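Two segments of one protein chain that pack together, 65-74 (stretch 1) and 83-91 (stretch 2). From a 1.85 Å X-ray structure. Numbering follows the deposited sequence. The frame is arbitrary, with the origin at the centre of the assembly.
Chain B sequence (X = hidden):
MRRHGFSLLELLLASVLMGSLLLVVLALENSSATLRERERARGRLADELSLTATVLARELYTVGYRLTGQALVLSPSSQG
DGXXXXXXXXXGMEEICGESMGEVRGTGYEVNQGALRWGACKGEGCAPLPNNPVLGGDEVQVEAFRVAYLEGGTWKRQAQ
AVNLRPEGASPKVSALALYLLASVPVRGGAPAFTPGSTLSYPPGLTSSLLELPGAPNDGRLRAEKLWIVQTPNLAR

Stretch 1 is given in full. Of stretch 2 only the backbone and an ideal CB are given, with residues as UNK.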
ATOM      1  N   TYR B  65      11.099 -14.308   5.207  1.00 25.97           N
ATOM      2  CA  TYR B  65      10.106 -15.196   5.829  1.00 27.06           C
ATOM      3  C   TYR B  65      10.265 -16.609   5.344  1.00 29.64           C
ATOM      4  O   TYR B  65      10.172 -16.870   4.141  1.00 29.75           O
ATOM      5  CB  TYR B  65       8.710 -14.713   5.507  1.00 27.88           C
ATOM      6  CG  TYR B  65       7.623 -15.509   6.184  1.00 30.58           C
ATOM      7  CD1 TYR B  65       7.430 -15.399   7.562  1.00 32.54           C
ATOM      8  CD2 TYR B  65       6.807 -16.345   5.468  1.00 32.69           C
ATOM      9  CE1 TYR B  65       6.430 -16.111   8.206  1.00 34.82           C
ATOM     10  CE2 TYR B  65       5.816 -17.082   6.097  1.00 35.54           C
ATOM     11  CZ  TYR B  65       5.634 -16.949   7.462  1.00 36.71           C
ATOM     12  OH  TYR B  65       4.674 -17.690   8.074  1.00 41.54           O
ATOM     13  N   ARG B  66      10.569 -17.487   6.292  1.00 31.72           N
ATOM     14  CA  ARG B  66      10.804 -18.914   6.114  1.00 34.95           C
ATOM     15  C   ARG B  66      11.793 -19.207   5.002  1.00 35.45           C
ATOM     16  O   ARG B  66      11.667 -20.214   4.339  1.00 37.95           O
ATOM     17  CB  ARG B  66       9.462 -19.658   5.960  1.00 37.53           C
ATOM     18  CG  ARG B  66       8.550 -19.469   7.173  1.00 40.65           C
ATOM     19  CD  ARG B  66       7.182 -20.124   7.041  1.00 45.54           C
ATOM     20  NE  ARG B  66       7.288 -21.509   6.607  1.00 49.86           N
ATOM     21  CZ  ARG B  66       6.280 -22.234   6.110  1.00 55.28           C
ATOM     22  NH1 ARG B  66       5.038 -21.741   6.027  1.00 57.30           N
ATOM     23  NH2 ARG B  66       6.512 -23.471   5.711  1.00 55.84           N
ATOM     24  N   LEU B  67      12.791 -18.340   4.813  1.00 33.80           N
ATOM     25  CA  LEU B  67      13.715 -18.431   3.692  1.00 34.92           C
ATOM     26  C   LEU B  67      15.062 -18.947   4.119  1.00 36.84           C
ATOM     27  O   LEU B  67      15.538 -18.623   5.176  1.00 36.44           O
ATOM     28  CB  LEU B  67      13.903 -17.053   3.043  1.00 35.14           C
ATOM     29  CG  LEU B  67      14.508 -17.002   1.648  1.00 35.97           C
ATOM     30  CD1 LEU B  67      13.474 -17.412   0.635  1.00 37.07           C
ATOM     31  CD2 LEU B  67      15.018 -15.650   1.273  1.00 36.01           C
ATOM     32  N   THR B  68      15.677 -19.763   3.277  1.00 37.42           N
ATOM     33  CA  THR B  68      17.097 -20.071   3.373  1.00 39.26           C
ATOM     34  C   THR B  68      17.783 -19.433   2.177  1.00 37.92           C
ATOM     35  O   THR B  68      17.243 -19.433   1.062  1.00 42.56           O
ATOM     36  CB  THR B  68      17.319 -21.630   3.319  1.00 41.94           C
ATOM     37  OG1 THR B  68      17.200 -22.142   4.630  1.00 42.19           O
ATOM     38  CG2 THR B  68      18.679 -22.016   2.788  1.00 44.25           C
ATOM     39  N   GLY B  69      18.986 -18.930   2.373  1.00 35.09           N
ATOM     40  CA  GLY B  69      19.705 -18.281   1.289  1.00 32.89           C
ATOM     41  C   GLY B  69      19.596 -16.744   1.358  1.00 31.14           C
ATOM     42  O   GLY B  69      19.334 -16.188   2.438  1.00 28.13           O
ATOM     43  N   GLN B  70      19.807 -16.101   0.220  1.00 29.20           N
ATOM     44  CA  GLN B  70      19.938 -14.666   0.128  1.00 29.69           C
ATOM     45  C   GLN B  70      18.552 -14.033   0.286  1.00 26.16           C
ATOM     46  O   GLN B  70      17.616 -14.371  -0.432  1.00 24.78           O
ATOM     47  CB  GLN B  70      20.577 -14.244  -1.201  1.00 31.98           C
ATOM     48  CG  GLN B  70      20.891 -12.770  -1.217  1.00 33.70           C
ATOM     49  CD  GLN B  70      21.714 -12.336  -2.398  1.00 35.08           C
ATOM     50  OE1 GLN B  70      21.236 -12.335  -3.546  1.00 37.25           O
ATOM     51  NE2 GLN B  70      22.911 -11.870  -2.130  1.00 34.29           N
ATOM     52  N   ALA B  71      18.438 -13.161   1.269  1.00 22.65           N
ATOM     53  CA  ALA B  71      17.150 -12.629   1.687  1.00 20.88           C
ATOM     54  C   ALA B  71      17.000 -11.153   1.401  1.00 18.76           C
ATOM     55  O   ALA B  71      15.902 -10.696   1.221  1.00 18.47           O
ATOM     56  CB  ALA B  71      16.944 -12.890   3.191  1.00 20.77           C
ATOM     57  N   LEU B  72      18.109 -10.418   1.359  1.00 17.12           N
ATOM     58  CA  LEU B  72      18.087  -8.984   1.221  1.00 16.64           C
ATOM     59  C   LEU B  72      19.364  -8.527   0.565  1.00 16.70           C
ATOM     60  O   LEU B  72      20.483  -9.001   0.922  1.00 17.40           O
ATOM     61  CB  LEU B  72      17.935  -8.322   2.590  1.00 16.93           C
ATOM     62  CG  LEU B  72      17.780  -6.815   2.599  1.00 16.70           C
ATOM     63  CD1 LEU B  72      16.387  -6.424   2.225  1.00 16.63           C
ATOM     64  CD2 LEU B  72      18.135  -6.235   3.974  1.00 17.53           C
ATOM     65  N   VAL B  73      19.230  -7.587  -0.348  1.00 16.25           N
ATOM     66  CA  VAL B  73      20.386  -6.858  -0.874  1.00 16.14           C
ATOM     67  C   VAL B  73      20.083  -5.396  -0.861  1.00 15.22           C
ATOM     68  O   VAL B  73      19.095  -4.938  -1.447  1.00 14.14           O
ATOM     69  CB  VAL B  73      20.747  -7.276  -2.320  1.00 17.36           C
ATOM     70  CG1 VAL B  73      21.911  -6.470  -2.830  1.00 17.61           C
ATOM     71  CG2 VAL B  73      21.153  -8.731  -2.397  1.00 18.16           C
ATOM     72  N   LEU B  74      20.961  -4.633  -0.202  1.00 14.79           N
ATOM     73  CA  LEU B  74      20.885  -3.174  -0.154  1.00 14.46           C
ATOM     74  C   LEU B  74      21.979  -2.571  -1.015  1.00 14.82           C
ATOM     75  O   LEU B  74      23.121  -2.990  -0.873  1.00 14.68           O
ATOM     76  CB  LEU B  74      21.037  -2.650   1.252  1.00 14.72           C
ATOM     77  CG  LEU B  74      19.976  -3.191   2.171  1.00 15.67           C
ATOM     78  CD1 LEU B  74      20.277  -2.776   3.627  1.00 17.44           C
ATOM     79  CD2 LEU B  74      18.601  -2.700   1.812  1.00 16.51           C
ATOM     80  N   UNK B  83      16.748  -1.450  -3.095  1.00 18.36           N
ATOM     81  CA  UNK B  83      16.583  -2.527  -2.139  1.00 19.91           C
ATOM     82  C   UNK B  83      15.911  -3.708  -2.846  1.00 19.28           C
ATOM     83  O   UNK B  83      14.967  -3.501  -3.624  1.00 20.42           O
ATOM     84  CB  UNK B  83      15.767  -2.067  -0.929  1.00 19.91           C
ATOM     85  N   UNK B  84      16.468  -4.880  -2.657  1.00 17.74           N
ATOM     86  CA  UNK B  84      15.840  -6.134  -3.097  1.00 18.99           C
ATOM     87  C   UNK B  84      15.689  -7.090  -1.930  1.00 18.51           C
ATOM     88  O   UNK B  84      16.582  -7.171  -1.099  1.00 18.81           O
ATOM     89  CB  UNK B  84      16.658  -6.791  -4.211  1.00 18.99           C
ATOM     90  N   UNK B  85      14.596  -7.875  -1.933  1.00 18.25           N
ATOM     91  CA  UNK B  85      14.324  -8.846  -0.928  1.00 17.85           C
ATOM     92  C   UNK B  85      13.560 -10.079  -1.414  1.00 18.23           C
ATOM     93  O   UNK B  85      12.891 -10.034  -2.429  1.00 17.89           O
ATOM     94  CB  UNK B  85      13.544  -8.171   0.202  1.00 17.85           C
ATOM     95  N   UNK B  86      13.721 -11.182  -0.710  1.00 18.04           N
ATOM     96  CA  UNK B  86      13.046 -12.456  -1.113  1.00 19.20           C
ATOM     97  C   UNK B  86      12.397 -13.046   0.138  1.00 19.71           C
ATOM     98  O   UNK B  86      12.817 -12.784   1.298  1.00 18.86           O
ATOM     99  CB  UNK B  86      14.028 -13.451  -1.735  1.00 19.20           C
ATOM    100  N   UNK B  87      11.371 -13.820  -0.069  1.00 20.87           N
ATOM    101  CA  UNK B  87      10.657 -14.516   1.012  1.00 22.32           C
ATOM    102  C   UNK B  87       9.901 -15.710   0.441  1.00 22.96           C
ATOM    103  O   UNK B  87       9.660 -15.797  -0.763  1.00 22.36           O
ATOM    104  CB  UNK B  87       9.694 -13.569   1.731  1.00 22.32           C
ATOM    105  N   UNK B  88       9.536 -16.630   1.322  1.00 24.71           N
ATOM    106  CA  UNK B  88       8.749 -17.781   0.978  1.00 26.77           C
ATOM    107  C   UNK B  88       7.282 -17.440   1.082  1.00 27.92           C
ATOM    108  O   UNK B  88       6.834 -16.838   2.032  1.00 29.10           O
ATOM    109  CB  UNK B  88       9.099 -18.971   1.874  1.00 26.77           C
ATOM    110  N   UNK B  89       6.527 -17.794   0.082  1.00 29.72           N
ATOM    111  CA  UNK B  89       5.091 -17.593   0.127  1.00 31.95           C
ATOM    112  C   UNK B  89       4.334 -18.686   0.881  1.00 33.48           C
ATOM    113  O   UNK B  89       4.489 -19.825   0.549  1.00 34.70           O
ATOM    114  CB  UNK B  89       4.551 -17.496  -1.301  1.00 31.95           C
ATOM    115  N   UNK B  90       3.483 -18.300   1.838  1.00 36.22           N
ATOM    116  CA  UNK B  90       2.481 -19.176   2.516  1.00 40.26           C
ATOM    117  C   UNK B  90       1.098 -18.734   2.006  1.00 41.83           C
ATOM    118  O   UNK B  90       0.773 -17.534   2.028  1.00 42.56           O
ATOM    119  CB  UNK B  90       2.568 -19.075   4.040  1.00 40.26           C
ATOM    120  N   UNK B  91       0.298 -19.671   1.529  1.00 45.41           N
ATOM    121  CA  UNK B  91      -1.047 -19.346   1.040  1.00 47.44           C
ATOM    122  C   UNK B  91      -1.868 -18.482   2.028  1.00 48.31           C
ATOM    123  O   UNK B  91      -1.775 -18.664   3.244  1.00 50.10           O
ATOM    124  CB  UNK B  91      -1.804 -20.643   0.748  1.00 47.44           C
TER

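Position 83 lies opposite L74 in a non-hydrogen-bonded pair. Its ideal CB is 4.0 Å from L74 CD2 and 5.4 Å from L72 CD1, on the sheet face that carries both leucines. An apolar side chain suits it. Valine, isoleucine or leucine would all serve. The residue is V83. Its CG2 lies 3.6 Å from L74 CD2 and 3.9 Å from L72 CD1, so one methyl meets both leucines.

Position 84 pairs with V73, and its side chain shares the face of V73. The backbone makes the link: 84 N donates to V73 O (2.9 Å), and V73 N donates to 84 O (2.8 Å). Stretch 1 offers a valine side chain but no charge, so many residues would fit, polar or apolar. The residue is Q84. Its NE2 comes 4.0 Å from V73 CB. A water joins the two residues: it accepts from Q84 NE2 (2.9 Å) and donates to V73 O (2.9 Å).

Position 85 pairs with L72. An ideal CB would be 3.6 Å from A71 O and 3.9 Å from L72 CD1. The backbone angles, -148/155, are ordinary for a strand. Stretch 1 would therefore allow a small side chain such as alanine, and nothing here demands glycine. The residue is G85. Its CA makes a CA-H...O contact with A71 O at 3.2 Å.

Position 86 points toward stretch 1. Its ideal CB is 3.9 Å from both L67 CD2 and Q70 O, and V73 CG2 lies farther along the strand. A large, mainly apolar side chain could span this distance; an aromatic or a long aliphatic one would suit. The residue is W86, which has the largest area covered by the other stretch, 103 Å². The ring extends to V73, whose CG2 lies at the ring edge, 4.0 Å from CZ3 of W86. W86 N donates to A71 O at 3.0 Å.

Position 87 points sideways, its ideal CB 3.8 Å from Y65 N. Y65 CB lies beside it, so an apolar chain would suit, but stretch 1 sets few other limits. The residue is F87. Its CB is 4.1 Å from Y65 CB, but the ring leads away.

Position 88 points toward stretch 1. Its N donates to Y65 O (2.9 Å), and its ideal CB is a tight 3.3 Å from that oxygen. The aliphatic part of R66 favours an apolar chain. The residue is L88. CD2 is 3.9 Å from R66 CB and lies over one face of the guanidinium.

Position 89 points away and meets nothing here, so stretch 1 leaves the choice open. The residue is C89, bonded covalently to a group elsewhere in the structure.

Position 90 points toward Y65 OH and the R66 guanidinium. An acid suits both, glutamate or perhaps aspartate. The residue is E90. Its OE1 accepts from Y65 OH (2.7 Å) and forms a salt bridge with R66 NH1 (3.0 Å), whose hydrogen bond is weak.

Position 91 is out of reach and unconstrained by stretch 1. The residue is A91.

Stretch 2 (83-91) VQGWFLCEA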
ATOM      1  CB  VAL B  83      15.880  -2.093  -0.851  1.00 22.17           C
ATOM      2  CG1 VAL B  83      14.610  -1.385  -1.118  1.00 23.28           C
ATOM      3  CG2 VAL B  83      15.598  -3.311   0.019  1.00 23.97           C
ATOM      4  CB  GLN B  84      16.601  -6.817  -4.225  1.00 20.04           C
ATOM      5  CG  GLN B  84      16.966  -5.937  -5.414  1.00 21.22           C
ATOM      6  CD  GLN B  84      18.043  -6.580  -6.247  1.00 23.86           C
ATOM      7  OE1 GLN B  84      17.744  -7.417  -7.093  1.00 25.96           O
ATOM      8  NE2 GLN B  84      19.306  -6.301  -5.924  1.00 23.18           N
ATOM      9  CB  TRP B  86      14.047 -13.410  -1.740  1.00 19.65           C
ATOM     10  CG  TRP B  86      14.640 -12.936  -3.000  1.00 19.39           C
ATOM     11  CD1 TRP B  86      14.222 -13.234  -4.251  1.00 19.51           C
ATOM     12  CD2 TRP B  86      15.752 -12.035  -3.150  1.00 19.17           C
ATOM     13  NE1 TRP B  86      14.976 -12.553  -5.179  1.00 19.62           N
ATOM     14  CE2 TRP B  86      15.938 -11.828  -4.518  1.00 19.18           C
ATOM     15  CE3 TRP B  86      16.584 -11.359  -2.234  1.00 19.52           C
ATOM     16  CZ2 TRP B  86      16.925 -10.990  -5.014  1.00 19.89           C
ATOM     17  CZ3 TRP B  86      17.600 -10.576  -2.711  1.00 18.92           C
ATOM     18  CH2 TRP B  86      17.749 -10.364  -4.119  1.00 19.75           C
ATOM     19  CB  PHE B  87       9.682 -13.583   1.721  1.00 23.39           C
ATOM     20  CG  PHE B  87       8.718 -12.898   0.764  1.00 25.18           C
ATOM     21  CD1 PHE B  87       9.086 -11.777   0.059  1.00 26.97           C
ATOM     22  CD2 PHE B  87       7.462 -13.396   0.578  1.00 28.31           C
ATOM     23  CE1 PHE B  87       8.212 -11.151  -0.857  1.00 29.50           C
ATOM     24  CE2 PHE B  87       6.554 -12.770  -0.292  1.00 29.60           C
ATOM     25  CZ  PHE B  87       6.948 -11.667  -1.028  1.00 29.30           C
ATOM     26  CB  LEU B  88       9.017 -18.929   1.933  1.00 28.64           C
ATOM     27  CG  LEU B  88       8.332 -20.247   1.520  1.00 30.75           C
ATOM     28  CD1 LEU B  88       8.991 -20.832   0.296  1.00 31.76           C
ATOM     29  CD2 LEU B  88       8.338 -21.270   2.648  1.00 33.64           C
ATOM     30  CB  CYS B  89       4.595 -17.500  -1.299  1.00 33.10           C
ATOM     31  SG  CYS B  89       4.936 -15.928  -1.993  1.00 34.09           S
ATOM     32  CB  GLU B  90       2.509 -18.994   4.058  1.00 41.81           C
ATOM     33  CG  GLU B  90       1.549 -19.846   4.973  1.00 44.90           C
ATOM     34  CD  GLU B  90       2.074 -19.941   6.452  1.00 47.53           C
ATOM     35  OE1 GLU B  90       3.216 -19.396   6.626  1.00 45.30           O
ATOM     36  OE2 GLU B  90       1.450 -20.523   7.441  1.00 47.85           O
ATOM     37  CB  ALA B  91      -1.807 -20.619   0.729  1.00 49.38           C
TER
HETATM   38  O   HOH W   1      19.686  -4.104  -4.116  1.00 20.46           O
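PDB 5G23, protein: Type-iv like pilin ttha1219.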